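Local coordinates for protein prolyl 4-hydroxylase (Paramecium bursaria Chlorella virus 1, PDB 5C5T) that probably hydroxylates prolyl residues of collagen-like sequences as a viral 2-oxoglutarate-dependent dioxygenase, binding 2-oxoglutarate and a metal ion in its active site, at residues G31-K36 with K112-D117; K104-L109 with Y119-V124; A163-G168 with V212-K217; T172-L177 with T205-L210. One frame throughout, in Å; residues are numbered along the deposited sequence.

Interaction 1 (G31-K36 with K112-D117); sequences GVCDGK and KKHCID. With MN (manganese (II) ion), chain E.
Cys33 and Cys115 are joined by a disulfide, SG to SG 2.1 Å, and this is the tight part of the contact. CB of Cys33 lies 3.5 Å from CB of Cys115, and the torsion about the S-S bond is 75°. The two sulfurs are reached differently: SG of Cys33 stands anti to its own backbone N (chi1 -173°), whereas SG of Cys115 lies beside its N and anti to the carbonyl carbon. The buried Cys33 also packs on Trp192 of strand 188-192, and CD of Lys112 approaches SG of Cys33 to 4.0 Å. On this packed side Lys112 carries its amine to Glu39 in a salt bridge; the same NZ donates to water 1, which in turn donates to the carbonyl O of Cys33.

The looser, solvent side is held by manganese. His114 gives NE2 to the ion at 2.0 Å. Asp34 binds it unequally with both oxygens, OD2 at 2.2 Å and OD1 further off at 2.6 Å, while waters 2 and 3 occupy further positions. Carboxylate and imidazole planes are turned 39° from one another, and OD1 of Asp34 comes to the ring edge, 3.3 Å from CE1 of His114.

The N-terminal loop and the loop between helix 96-109 and strand 120-129 are thus tied by a disulfide cross-link beside a two-residue, water-completed manganese site at the surface, separate from the zinc site that binds 2-oxoglutarate.

Interaction 2 (K104-L109 with Y119-V124); sequences KTREFL and YNFEDV
Leu109 places CD1 over one face of the Tyr119 ring, 3.9 Å from the ring centroid and 27° off the ring normal, which meets the geometry of a CH-pi contact. The methyl is not centred: it is displaced toward the rim, and its nearest ring atom is CZ of Tyr119. With CG between backbone N and carbonyl carbon (chi1 60°), Tyr119 directs its ring at the helix, and its hydroxyl end reaches Arg106, whose CG is 3.7 Å from OH of Tyr119. Those two side chains cross at about a right angle, and the touch is made by the methylenes CB and CG of Arg106, not by its guanidinium.

Phe121 enters beside Tyr119 and uses the outer end of its ring. CG2 of Thr105 sits 3.5 Å from CE1 of Phe121 in an oblique approach, the two side chains sliding past each other in opposite directions. CB of Arg106 lies at the ring edge, in plane, 3.9 Å from CZ of Phe121. On one face of the same ring is CE2 of Tyr119, 3.8 Å above the plane. Thr105 turns its methyl to the ring, while OG1 bonds back to Ile101 O within helix 96-109.

Helix 96-109 therefore packs on strand 120-129 through methyl, methylene and aromatic carbon, with OH of Tyr119 met by aliphatic carbon of Arg106 and Leu109. The absence of hydrogen bonds between the two segments is consistent with van der Waals and hydrophobic cohesion.

Interaction 3 (A163-G168 with V212-K217); sequences APEEGG and VKSGEK. With AKG (2-oxoglutaric acid), chain C.
Lys217 begins strand 217-225 of the double-stranded beta-helix fold of 2-oxoglutarate oxygenases, and its side chain runs from a loop-loop contact into the co-substrate pocket. CB packs 4.2 Å from CD of Pro164, the two side chains lying side by side and pointing the same way. CG stands anti to the backbone N (chi1 170°), and the chain is extended all the way to NZ, touching Tyr129 of strand 120-129. CE reaches the ligand, 3.4 Å from O3 of 2-oxoglutarate. At the tip, NZ donates to O4 of 2-oxoglutarate at 2.7 Å, more weakly to O3, and also to Gly170 O.

Behind this lysine the loops are joined by backbone bonds. Lys213 N donates to Gly168 O at 2.8 Å. Gly168 closes a type II turn that starts at Glu165, whose own N donates to Ser214 O at 3.2 Å. Glu165 extends its side chain along Gly215, with OE2 near the glycine CA. Water mediates two further links: water 5 donates to Glu166 O and also bonds Ser214 OG, while water 4 donates to Ala163 O and accepts from Glu216 N at 2.9 Å.

Interaction 4 (T172-L177 with T205-L210); sequences TDFPTL and TLHAGL. With ZN (zinc ion), chain D; AKG (2-oxoglutaric acid), chain C.
Two neighbouring antiparallel strands of the double-stranded beta-helix, 172-174 and 207-209, meet here beside the zinc and 2-oxoglutarate site; their axes approach to 4.6 Å, with N-to-C directions 159° apart. Asp173 and Ala208 form the hydrogen-bonded pair. Asp173 N donates to Ala208 O at 2.9 Å, and Ala208 N returns a bond to Asp173 O at 3.0 Å. Thr172 and Gly209 make the adjacent non-hydrogen-bonded pair.

The face carrying Thr172 looks to the co-substrate. OG1 of Thr172 donates to O4 of 2-oxoglutarate at 2.7 Å and is also bonded to Tyr160 OH. Gly209, having no side chain, lets the carboxylate carbon C5 of 2-oxoglutarate come to 3.6 Å from its CA.

His207 binds zinc through NE2 at 2.1 Å. On the other side of the ring, ND1 donates to Thr205 O at 2.8 Å, in the carbonyl plane and close to the ring plane, which should limit rotation of the imidazole. O5 of 2-oxoglutarate lies at the ring edge. Phe174 runs alongside, its CD1 3.8 Å from CB of His207, and the ring planes are inclined by 37°.

On the other side of the sheet, CD2 of Leu210 touches CB of Asp173 at 3.9 Å. Beyond the strands, Pro175 crosses Leu206 at about a right angle, and water 6 links Thr176 N to Leu206 O.

With His138 and Asp140 completing the protein ligands, and O2 and O5 of 2-oxoglutarate chelating the metal, this is the two-histidine-one-carboxylate facial triad of 2-oxoglutarate oxygenases, with zinc where iron is expected.

Interactions 3 and 4 share one ligand, both holding the carboxylate of 2-oxoglutarate far from the metal, and Lys217 NZ lies 4.0 Å from Gly209 CA. Interaction 4 is a regular strand pair at the zinc centre, whereas interaction 3 joins peripheral loops by backbone and water links, with Lys217 reaching inward. Interactions 1 and 2 touch through Ile116 CG2 and Leu109 CD2 at 4.2 Å, where the end of helix 96-109 meets the loop that follows it, but differ in chemistry: covalent and metal bonds near the surface in interaction 1, partly buried apolar packing in interaction 2. The centres of interactions 1 and 3 are about 34 Å apart, on opposite sides of the chain's centre.

Interaction 1 (G31-K36 with K112-D117)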
# COMPACT_ATOMS: atom_id res chain seq x y z
N GLY A 31 4.61 21.73 -1.15
CA GLY A 31 3.38 20.95 -1.04
C GLY A 31 3.47 19.61 -1.73
O GLY A 31 4.37 19.35 -2.54
N VAL A 32 2.51 18.74 -1.43
CA VAL A 32 2.48 17.42 -2.05
C VAL A 32 2.36 17.53 -3.58
O VAL A 32 1.77 18.48 -4.12
CB VAL A 32 1.35 16.53 -1.41
CG1 VAL A 32 -0.09 16.97 -1.79
CG2 VAL A 32 1.56 15.10 -1.71
N CYS A 33 2.92 16.54 -4.27
CA CYS A 33 2.93 16.50 -5.74
C CYS A 33 1.56 16.76 -6.40
O CYS A 33 0.65 15.95 -6.26
CB CYS A 33 3.43 15.14 -6.20
SG CYS A 33 3.68 15.05 -7.98
N ASP A 34 1.43 17.90 -7.09
CA ASP A 34 0.17 18.33 -7.72
C ASP A 34 -1.07 18.39 -6.80
O ASP A 34 -2.21 18.38 -7.27
CB ASP A 34 -0.16 17.42 -8.88
CG ASP A 34 0.91 17.44 -9.94
OD1 ASP A 34 1.55 18.49 -10.10
OD2 ASP A 34 1.07 16.38 -10.57
N GLY A 35 -0.84 18.51 -5.51
CA GLY A 35 -1.91 18.47 -4.51
C GLY A 35 -2.66 17.16 -4.35
O GLY A 35 -3.66 17.09 -3.63
N LYS A 36 -2.17 16.09 -4.97
CA LYS A 36 -2.85 14.82 -4.98
C LYS A 36 -2.28 13.87 -3.91
O LYS A 36 -1.35 13.09 -4.16
CB LYS A 36 -2.76 14.19 -6.37
CG LYS A 36 -3.40 15.04 -7.51
CD LYS A 36 -3.27 14.37 -8.84
CE LYS A 36 -3.93 15.15 -9.99
NZ LYS A 36 -3.68 14.46 -11.32
N LYS A 112 5.49 11.67 -12.75
CA LYS A 112 5.68 12.52 -11.59
C LYS A 112 7.13 12.91 -11.47
O LYS A 112 7.64 13.13 -10.38
CB LYS A 112 5.26 11.80 -10.30
CG LYS A 112 3.97 11.04 -10.36
CD LYS A 112 2.78 11.98 -10.35
CE LYS A 112 1.46 11.21 -10.06
NZ LYS A 112 0.31 12.16 -10.08
N LYS A 113 7.83 13.00 -12.60
CA LYS A 113 9.27 13.27 -12.53
C LYS A 113 9.56 14.62 -11.89
O LYS A 113 10.64 14.83 -11.33
CB LYS A 113 9.95 13.19 -13.91
CG LYS A 113 9.07 13.11 -15.12
CD LYS A 113 8.68 14.48 -15.60
CE LYS A 113 7.21 14.58 -15.88
NZ LYS A 113 6.58 15.31 -14.74
N HIS A 114 8.62 15.56 -11.94
CA HIS A 114 8.90 16.85 -11.33
C HIS A 114 8.73 16.83 -9.80
O HIS A 114 9.05 17.80 -9.11
CB HIS A 114 8.03 17.94 -11.96
CG HIS A 114 6.60 17.90 -11.55
ND1 HIS A 114 6.10 18.65 -10.51
CD2 HIS A 114 5.55 17.22 -12.06
CE1 HIS A 114 4.80 18.44 -10.39
NE2 HIS A 114 4.44 17.57 -11.32
N CYS A 115 8.26 15.70 -9.27
CA CYS A 115 8.07 15.52 -7.85
C CYS A 115 9.05 14.53 -7.23
O CYS A 115 9.36 14.61 -6.03
CB CYS A 115 6.66 15.03 -7.59
SG CYS A 115 5.39 16.17 -8.22
N ILE A 116 9.51 13.56 -8.01
CA ILE A 116 10.39 12.54 -7.42
C ILE A 116 11.44 12.16 -8.45
O ILE A 116 11.14 11.93 -9.62
CB ILE A 116 9.59 11.31 -6.87
CG1 ILE A 116 10.51 10.29 -6.18
CG2 ILE A 116 8.79 10.60 -7.96
CD1 ILE A 116 9.74 9.17 -5.46
N ASP A 117 12.68 12.16 -7.97
CA ASP A 117 13.86 11.81 -8.78
C ASP A 117 14.23 10.36 -8.52
O ASP A 117 13.55 9.47 -8.97
CB ASP A 117 15.04 12.77 -8.45
CG ASP A 117 15.51 13.53 -9.64
OD1 ASP A 117 15.75 12.87 -10.68
OD2 ASP A 117 15.62 14.78 -9.55
MN MN E . 2.62 17.05 -11.98
O HOH W 1 0.77 13.17 -7.05
O HOH W 2 3.00 16.85 -14.27
O HOH W 3 2.83 15.04 -12.36

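Interaction 2 (K104-L109 with Y119-V124)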
# COMPACT_ATOMS: atom_id res chain seq x y z
N LYS A 104 4.28 -1.34 -13.53
CA LYS A 104 3.24 -0.32 -13.60
C LYS A 104 3.44 0.78 -12.60
O LYS A 104 3.02 1.92 -12.85
CB LYS A 104 1.89 -0.97 -13.42
CG LYS A 104 1.57 -1.91 -14.52
CD LYS A 104 0.19 -2.47 -14.45
CE LYS A 104 -0.80 -1.37 -14.63
NZ LYS A 104 -2.10 -1.92 -15.02
N THR A 105 4.06 0.46 -11.46
CA THR A 105 4.32 1.50 -10.46
C THR A 105 5.39 2.45 -11.03
O THR A 105 5.28 3.65 -10.93
CB THR A 105 4.77 0.90 -9.10
OG1 THR A 105 3.71 0.09 -8.58
CG2 THR A 105 5.13 1.96 -8.10
N ARG A 106 6.42 1.89 -11.64
CA ARG A 106 7.46 2.72 -12.23
C ARG A 106 6.89 3.61 -13.35
O ARG A 106 7.18 4.83 -13.41
CB ARG A 106 8.59 1.78 -12.70
CG ARG A 106 9.69 2.45 -13.46
CD ARG A 106 10.78 1.44 -13.74
NE ARG A 106 10.31 0.48 -14.74
CZ ARG A 106 10.05 -0.82 -14.54
NH1 ARG A 106 10.20 -1.40 -13.35
NH2 ARG A 106 9.64 -1.55 -15.57
N GLU A 107 6.05 3.04 -14.20
CA GLU A 107 5.44 3.83 -15.27
C GLU A 107 4.58 4.96 -14.71
O GLU A 107 4.53 6.05 -15.28
CB GLU A 107 4.63 2.92 -16.18
CG GLU A 107 5.51 1.94 -16.92
CD GLU A 107 4.72 0.97 -17.78
OE1 GLU A 107 3.54 0.72 -17.47
OE2 GLU A 107 5.30 0.47 -18.77
N PHE A 108 3.88 4.67 -13.62
CA PHE A 108 3.09 5.71 -12.90
C PHE A 108 3.98 6.83 -12.35
O PHE A 108 3.65 8.01 -12.46
CB PHE A 108 2.28 5.06 -11.75
CG PHE A 108 1.51 6.06 -10.91
CD1 PHE A 108 0.30 6.56 -11.36
CD2 PHE A 108 2.02 6.50 -9.70
CE1 PHE A 108 -0.40 7.49 -10.60
CE2 PHE A 108 1.34 7.44 -8.92
CZ PHE A 108 0.13 7.93 -9.38
N LEU A 109 5.06 6.45 -11.69
CA LEU A 109 5.96 7.43 -11.09
C LEU A 109 6.64 8.24 -12.20
O LEU A 109 7.02 9.39 -11.98
CB LEU A 109 6.99 6.79 -10.17
CG LEU A 109 6.42 6.26 -8.87
CD1 LEU A 109 7.39 5.32 -8.19
CD2 LEU A 109 5.99 7.41 -7.97
N TYR A 119 14.56 6.82 -6.66
CA TYR A 119 14.00 5.99 -5.61
C TYR A 119 14.38 4.53 -5.78
O TYR A 119 14.96 4.15 -6.81
CB TYR A 119 12.47 6.12 -5.60
CG TYR A 119 11.85 5.70 -6.88
CD1 TYR A 119 11.71 6.60 -7.93
CD2 TYR A 119 11.45 4.41 -7.08
CE1 TYR A 119 11.13 6.21 -9.10
CE2 TYR A 119 10.88 4.02 -8.25
CZ TYR A 119 10.73 4.93 -9.25
OH TYR A 119 10.15 4.53 -10.43
N ASN A 120 14.07 3.74 -4.75
CA ASN A 120 14.17 2.29 -4.78
C ASN A 120 12.83 1.67 -4.46
O ASN A 120 12.04 2.24 -3.69
CB ASN A 120 15.15 1.76 -3.74
CG ASN A 120 16.55 2.11 -4.05
OD1 ASN A 120 17.28 2.65 -3.20
ND2 ASN A 120 16.98 1.78 -5.26
N PHE A 121 12.57 0.48 -5.01
CA PHE A 121 11.43 -0.34 -4.61
C PHE A 121 11.81 -1.29 -3.46
O PHE A 121 12.74 -2.13 -3.58
CB PHE A 121 10.95 -1.22 -5.76
CG PHE A 121 10.20 -0.49 -6.86
CD1 PHE A 121 9.24 0.45 -6.58
CD2 PHE A 121 10.46 -0.78 -8.18
CE1 PHE A 121 8.53 1.08 -7.63
CE2 PHE A 121 9.77 -0.16 -9.20
CZ PHE A 121 8.83 0.77 -8.93
N GLU A 122 11.04 -1.23 -2.37
CA GLU A 122 11.10 -2.28 -1.35
C GLU A 122 10.59 -3.62 -1.90
O GLU A 122 9.80 -3.65 -2.85
CB GLU A 122 10.24 -1.83 -0.15
CG GLU A 122 10.41 -2.64 1.12
CD GLU A 122 10.03 -1.86 2.39
OE1 GLU A 122 9.79 -0.64 2.31
OE2 GLU A 122 10.08 -2.48 3.48
N ASP A 123 11.03 -4.74 -1.33
CA ASP A 123 10.37 -6.02 -1.61
C ASP A 123 8.87 -5.89 -1.35
O ASP A 123 8.46 -5.31 -0.35
CB ASP A 123 10.92 -7.12 -0.74
CG ASP A 123 12.35 -7.49 -1.08
OD1 ASP A 123 12.90 -7.00 -2.08
OD2 ASP A 123 12.93 -8.29 -0.30
N VAL A 124 8.04 -6.51 -2.18
CA VAL A 124 6.60 -6.43 -1.99
C VAL A 124 6.16 -7.33 -0.81
O VAL A 124 6.66 -8.45 -0.65
CB VAL A 124 5.87 -6.83 -3.29
CG1 VAL A 124 4.40 -7.06 -3.09
CG2 VAL A 124 6.11 -5.79 -4.38

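Interaction 3 (A163-G168 with V212-K217)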
# COMPACT_ATOMS: atom_id res chain seq x y z
N ALA A 163 -11.27 -8.52 -1.63
CA ALA A 163 -12.12 -7.65 -0.80
C ALA A 163 -13.05 -8.44 0.13
O ALA A 163 -13.41 -9.58 -0.20
CB ALA A 163 -12.93 -6.76 -1.70
N PRO A 164 -13.45 -7.83 1.26
CA PRO A 164 -14.46 -8.38 2.19
C PRO A 164 -15.75 -8.62 1.48
O PRO A 164 -15.99 -8.07 0.39
CB PRO A 164 -14.61 -7.30 3.24
CG PRO A 164 -13.30 -6.59 3.26
CD PRO A 164 -12.85 -6.60 1.81
N GLU A 165 -16.62 -9.34 2.17
CA GLU A 165 -17.97 -9.59 1.70
C GLU A 165 -18.84 -8.32 1.72
O GLU A 165 -18.38 -7.24 2.15
CB GLU A 165 -18.54 -10.72 2.55
CG GLU A 165 -17.94 -12.08 2.15
CD GLU A 165 -18.22 -13.22 3.12
OE1 GLU A 165 -19.09 -13.08 4.01
OE2 GLU A 165 -17.54 -14.28 2.98
N GLU A 166 -20.09 -8.41 1.24
CA GLU A 166 -21.01 -7.30 1.28
C GLU A 166 -21.21 -6.87 2.74
O GLU A 166 -21.46 -7.70 3.61
CB GLU A 166 -22.36 -7.69 0.63
CG GLU A 166 -23.18 -6.52 0.18
CD GLU A 166 -22.67 -5.95 -1.14
OE1 GLU A 166 -21.95 -6.68 -1.88
OE2 GLU A 166 -23.00 -4.79 -1.45
N GLY A 167 -21.06 -5.58 3.03
CA GLY A 167 -21.17 -5.12 4.40
C GLY A 167 -19.97 -5.54 5.24
O GLY A 167 -20.01 -5.57 6.48
N GLY A 168 -18.86 -5.85 4.57
CA GLY A 168 -17.75 -6.49 5.24
C GLY A 168 -16.68 -5.61 5.85
O GLY A 168 -15.70 -6.15 6.36
N VAL A 212 -12.17 -5.92 9.51
CA VAL A 212 -12.94 -6.76 8.60
C VAL A 212 -14.05 -7.38 9.42
O VAL A 212 -13.80 -7.97 10.47
CB VAL A 212 -12.07 -7.82 7.95
CG1 VAL A 212 -12.94 -8.86 7.19
CG2 VAL A 212 -11.07 -7.13 7.02
N LYS A 213 -15.28 -7.28 8.92
CA LYS A 213 -16.43 -7.86 9.62
C LYS A 213 -16.80 -9.22 9.05
O LYS A 213 -17.24 -10.12 9.78
CB LYS A 213 -17.63 -6.94 9.52
CG LYS A 213 -17.44 -5.62 10.18
CD LYS A 213 -18.66 -4.78 9.89
CE LYS A 213 -18.42 -3.32 10.02
NZ LYS A 213 -19.73 -2.61 9.88
N SER A 214 -16.64 -9.37 7.74
CA SER A 214 -16.98 -10.64 7.15
C SER A 214 -16.15 -10.90 5.88
O SER A 214 -15.76 -9.99 5.14
CB SER A 214 -18.47 -10.72 6.84
OG SER A 214 -18.80 -9.94 5.72
N GLY A 215 -15.81 -12.15 5.68
CA GLY A 215 -14.99 -12.51 4.55
C GLY A 215 -13.54 -12.35 4.91
O GLY A 215 -13.16 -12.60 6.05
N GLU A 216 -12.74 -11.93 3.92
CA GLU A 216 -11.34 -11.68 4.15
C GLU A 216 -10.86 -10.56 3.25
O GLU A 216 -11.52 -10.15 2.27
CB GLU A 216 -10.53 -12.96 3.90
CG GLU A 216 -10.52 -13.35 2.44
CD GLU A 216 -10.09 -14.79 2.22
OE1 GLU A 216 -8.95 -15.15 2.58
OE2 GLU A 216 -10.92 -15.56 1.68
N LYS A 217 -9.72 -10.00 3.65
CA LYS A 217 -9.11 -8.90 2.91
C LYS A 217 -7.63 -9.25 2.70
O LYS A 217 -6.93 -9.58 3.66
CB LYS A 217 -9.25 -7.57 3.68
CG LYS A 217 -8.46 -6.38 3.13
CD LYS A 217 -8.76 -5.16 4.01
CE LYS A 217 -7.92 -3.96 3.62
NZ LYS A 217 -8.11 -2.85 4.58
C1 AKG C . -0.18 -0.95 5.60
O1 AKG C . 0.02 -2.18 5.41
O2 AKG C . 0.79 -0.21 5.90
C2 AKG C . -1.58 -0.40 5.57
O5 AKG C . -1.77 0.69 6.03
C3 AKG C . -2.72 -1.25 4.97
C4 AKG C . -4.03 -0.50 4.93
C5 AKG C . -5.21 -1.41 4.72
O3 AKG C . -5.15 -2.62 5.06
O4 AKG C . -6.26 -0.94 4.18
O HOH W 4 -14.09 -11.88 1.33
O HOH W 5 -21.51 -8.70 6.35

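Interaction 4 (T172-L177 with T205-L210)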
# COMPACT_ATOMS: atom_id res chain seq x y z
N THR A 172 -9.95 1.23 3.76
CA THR A 172 -8.73 1.98 4.04
C THR A 172 -9.17 3.39 4.39
O THR A 172 -9.80 4.04 3.57
CB THR A 172 -7.76 2.01 2.87
OG1 THR A 172 -7.50 0.68 2.41
CG2 THR A 172 -6.43 2.68 3.25
N ASP A 173 -8.86 3.83 5.61
CA ASP A 173 -9.31 5.09 6.13
C ASP A 173 -8.18 6.12 6.08
O ASP A 173 -7.04 5.83 6.50
CB ASP A 173 -9.83 4.90 7.57
CG ASP A 173 -10.55 6.12 8.12
OD1 ASP A 173 -11.03 6.97 7.34
OD2 ASP A 173 -10.63 6.26 9.36
N PHE A 174 -8.47 7.31 5.55
CA PHE A 174 -7.58 8.46 5.65
C PHE A 174 -8.33 9.51 6.45
O PHE A 174 -9.00 10.39 5.89
CB PHE A 174 -7.17 9.02 4.26
CG PHE A 174 -6.36 8.07 3.40
CD1 PHE A 174 -4.99 8.09 3.39
CD2 PHE A 174 -6.99 7.19 2.54
CE1 PHE A 174 -4.27 7.24 2.58
CE2 PHE A 174 -6.27 6.33 1.73
CZ PHE A 174 -4.89 6.37 1.76
N PRO A 175 -8.25 9.44 7.80
CA PRO A 175 -9.15 10.27 8.62
C PRO A 175 -8.95 11.77 8.48
O PRO A 175 -9.93 12.51 8.57
CB PRO A 175 -8.85 9.81 10.06
CG PRO A 175 -7.60 9.07 9.98
CD PRO A 175 -7.46 8.49 8.60
N THR A 176 -7.72 12.22 8.23
CA THR A 176 -7.46 13.64 8.12
C THR A 176 -7.99 14.16 6.78
O THR A 176 -8.37 15.32 6.66
CB THR A 176 -5.97 13.91 8.26
OG1 THR A 176 -5.54 13.37 9.51
CG2 THR A 176 -5.64 15.42 8.13
N LEU A 177 -8.08 13.29 5.79
CA LEU A 177 -8.63 13.70 4.53
C LEU A 177 -10.11 13.42 4.43
O LEU A 177 -10.75 13.76 3.43
CB LEU A 177 -7.89 12.99 3.40
CG LEU A 177 -6.40 13.29 3.25
CD1 LEU A 177 -5.80 12.36 2.20
CD2 LEU A 177 -6.12 14.74 2.91
N THR A 205 -1.60 11.95 5.35
CA THR A 205 -1.89 10.58 4.92
C THR A 205 -1.72 9.58 6.03
O THR A 205 -1.50 8.40 5.75
CB THR A 205 -1.02 10.18 3.70
OG1 THR A 205 0.36 10.37 4.01
CG2 THR A 205 -1.38 11.01 2.52
N LEU A 206 -1.95 10.04 7.27
CA LEU A 206 -2.34 9.13 8.36
C LEU A 206 -3.42 8.18 7.83
O LEU A 206 -4.37 8.61 7.23
CB LEU A 206 -2.86 9.93 9.56
CG LEU A 206 -3.36 9.19 10.81
CD1 LEU A 206 -2.15 8.60 11.51
CD2 LEU A 206 -4.13 10.16 11.73
N HIS A 207 -3.22 6.90 8.01
CA HIS A 207 -4.22 5.95 7.49
C HIS A 207 -4.33 4.69 8.35
O HIS A 207 -3.46 4.41 9.20
CB HIS A 207 -3.87 5.62 6.02
CG HIS A 207 -2.56 4.91 5.89
ND1 HIS A 207 -1.36 5.58 6.02
CD2 HIS A 207 -2.24 3.60 5.75
CE1 HIS A 207 -0.36 4.71 5.92
NE2 HIS A 207 -0.88 3.50 5.80
N ALA A 208 -5.40 3.94 8.10
CA ALA A 208 -5.69 2.71 8.83
C ALA A 208 -6.38 1.72 7.94
O ALA A 208 -7.01 2.10 6.96
CB ALA A 208 -6.57 3.02 10.02
N GLY A 209 -6.23 0.44 8.25
CA GLY A 209 -7.11 -0.55 7.68
C GLY A 209 -8.18 -0.86 8.73
O GLY A 209 -7.85 -1.33 9.81
N LEU A 210 -9.44 -0.58 8.42
CA LEU A 210 -10.52 -0.77 9.38
C LEU A 210 -10.87 -2.24 9.58
O LEU A 210 -10.54 -3.12 8.77
CB LEU A 210 -11.75 0.02 8.92
CG LEU A 210 -11.58 1.54 8.79
CD1 LEU A 210 -12.91 2.20 8.52
CD2 LEU A 210 -10.94 2.14 10.04
ZN ZN D . 0.18 1.77 6.34
C1 AKG C . -0.18 -0.95 5.60
O1 AKG C . 0.02 -2.18 5.41
O2 AKG C . 0.79 -0.21 5.90
C2 AKG C . -1.58 -0.40 5.57
O5 AKG C . -1.77 0.69 6.03
C3 AKG C . -2.72 -1.25 4.97
C4 AKG C . -4.03 -0.50 4.93
C5 AKG C . -5.21 -1.41 4.72
O3 AKG C . -5.15 -2.62 5.06
O4 AKG C . -6.26 -0.94 4.18
O HOH W 6 -5.65 10.99 6.68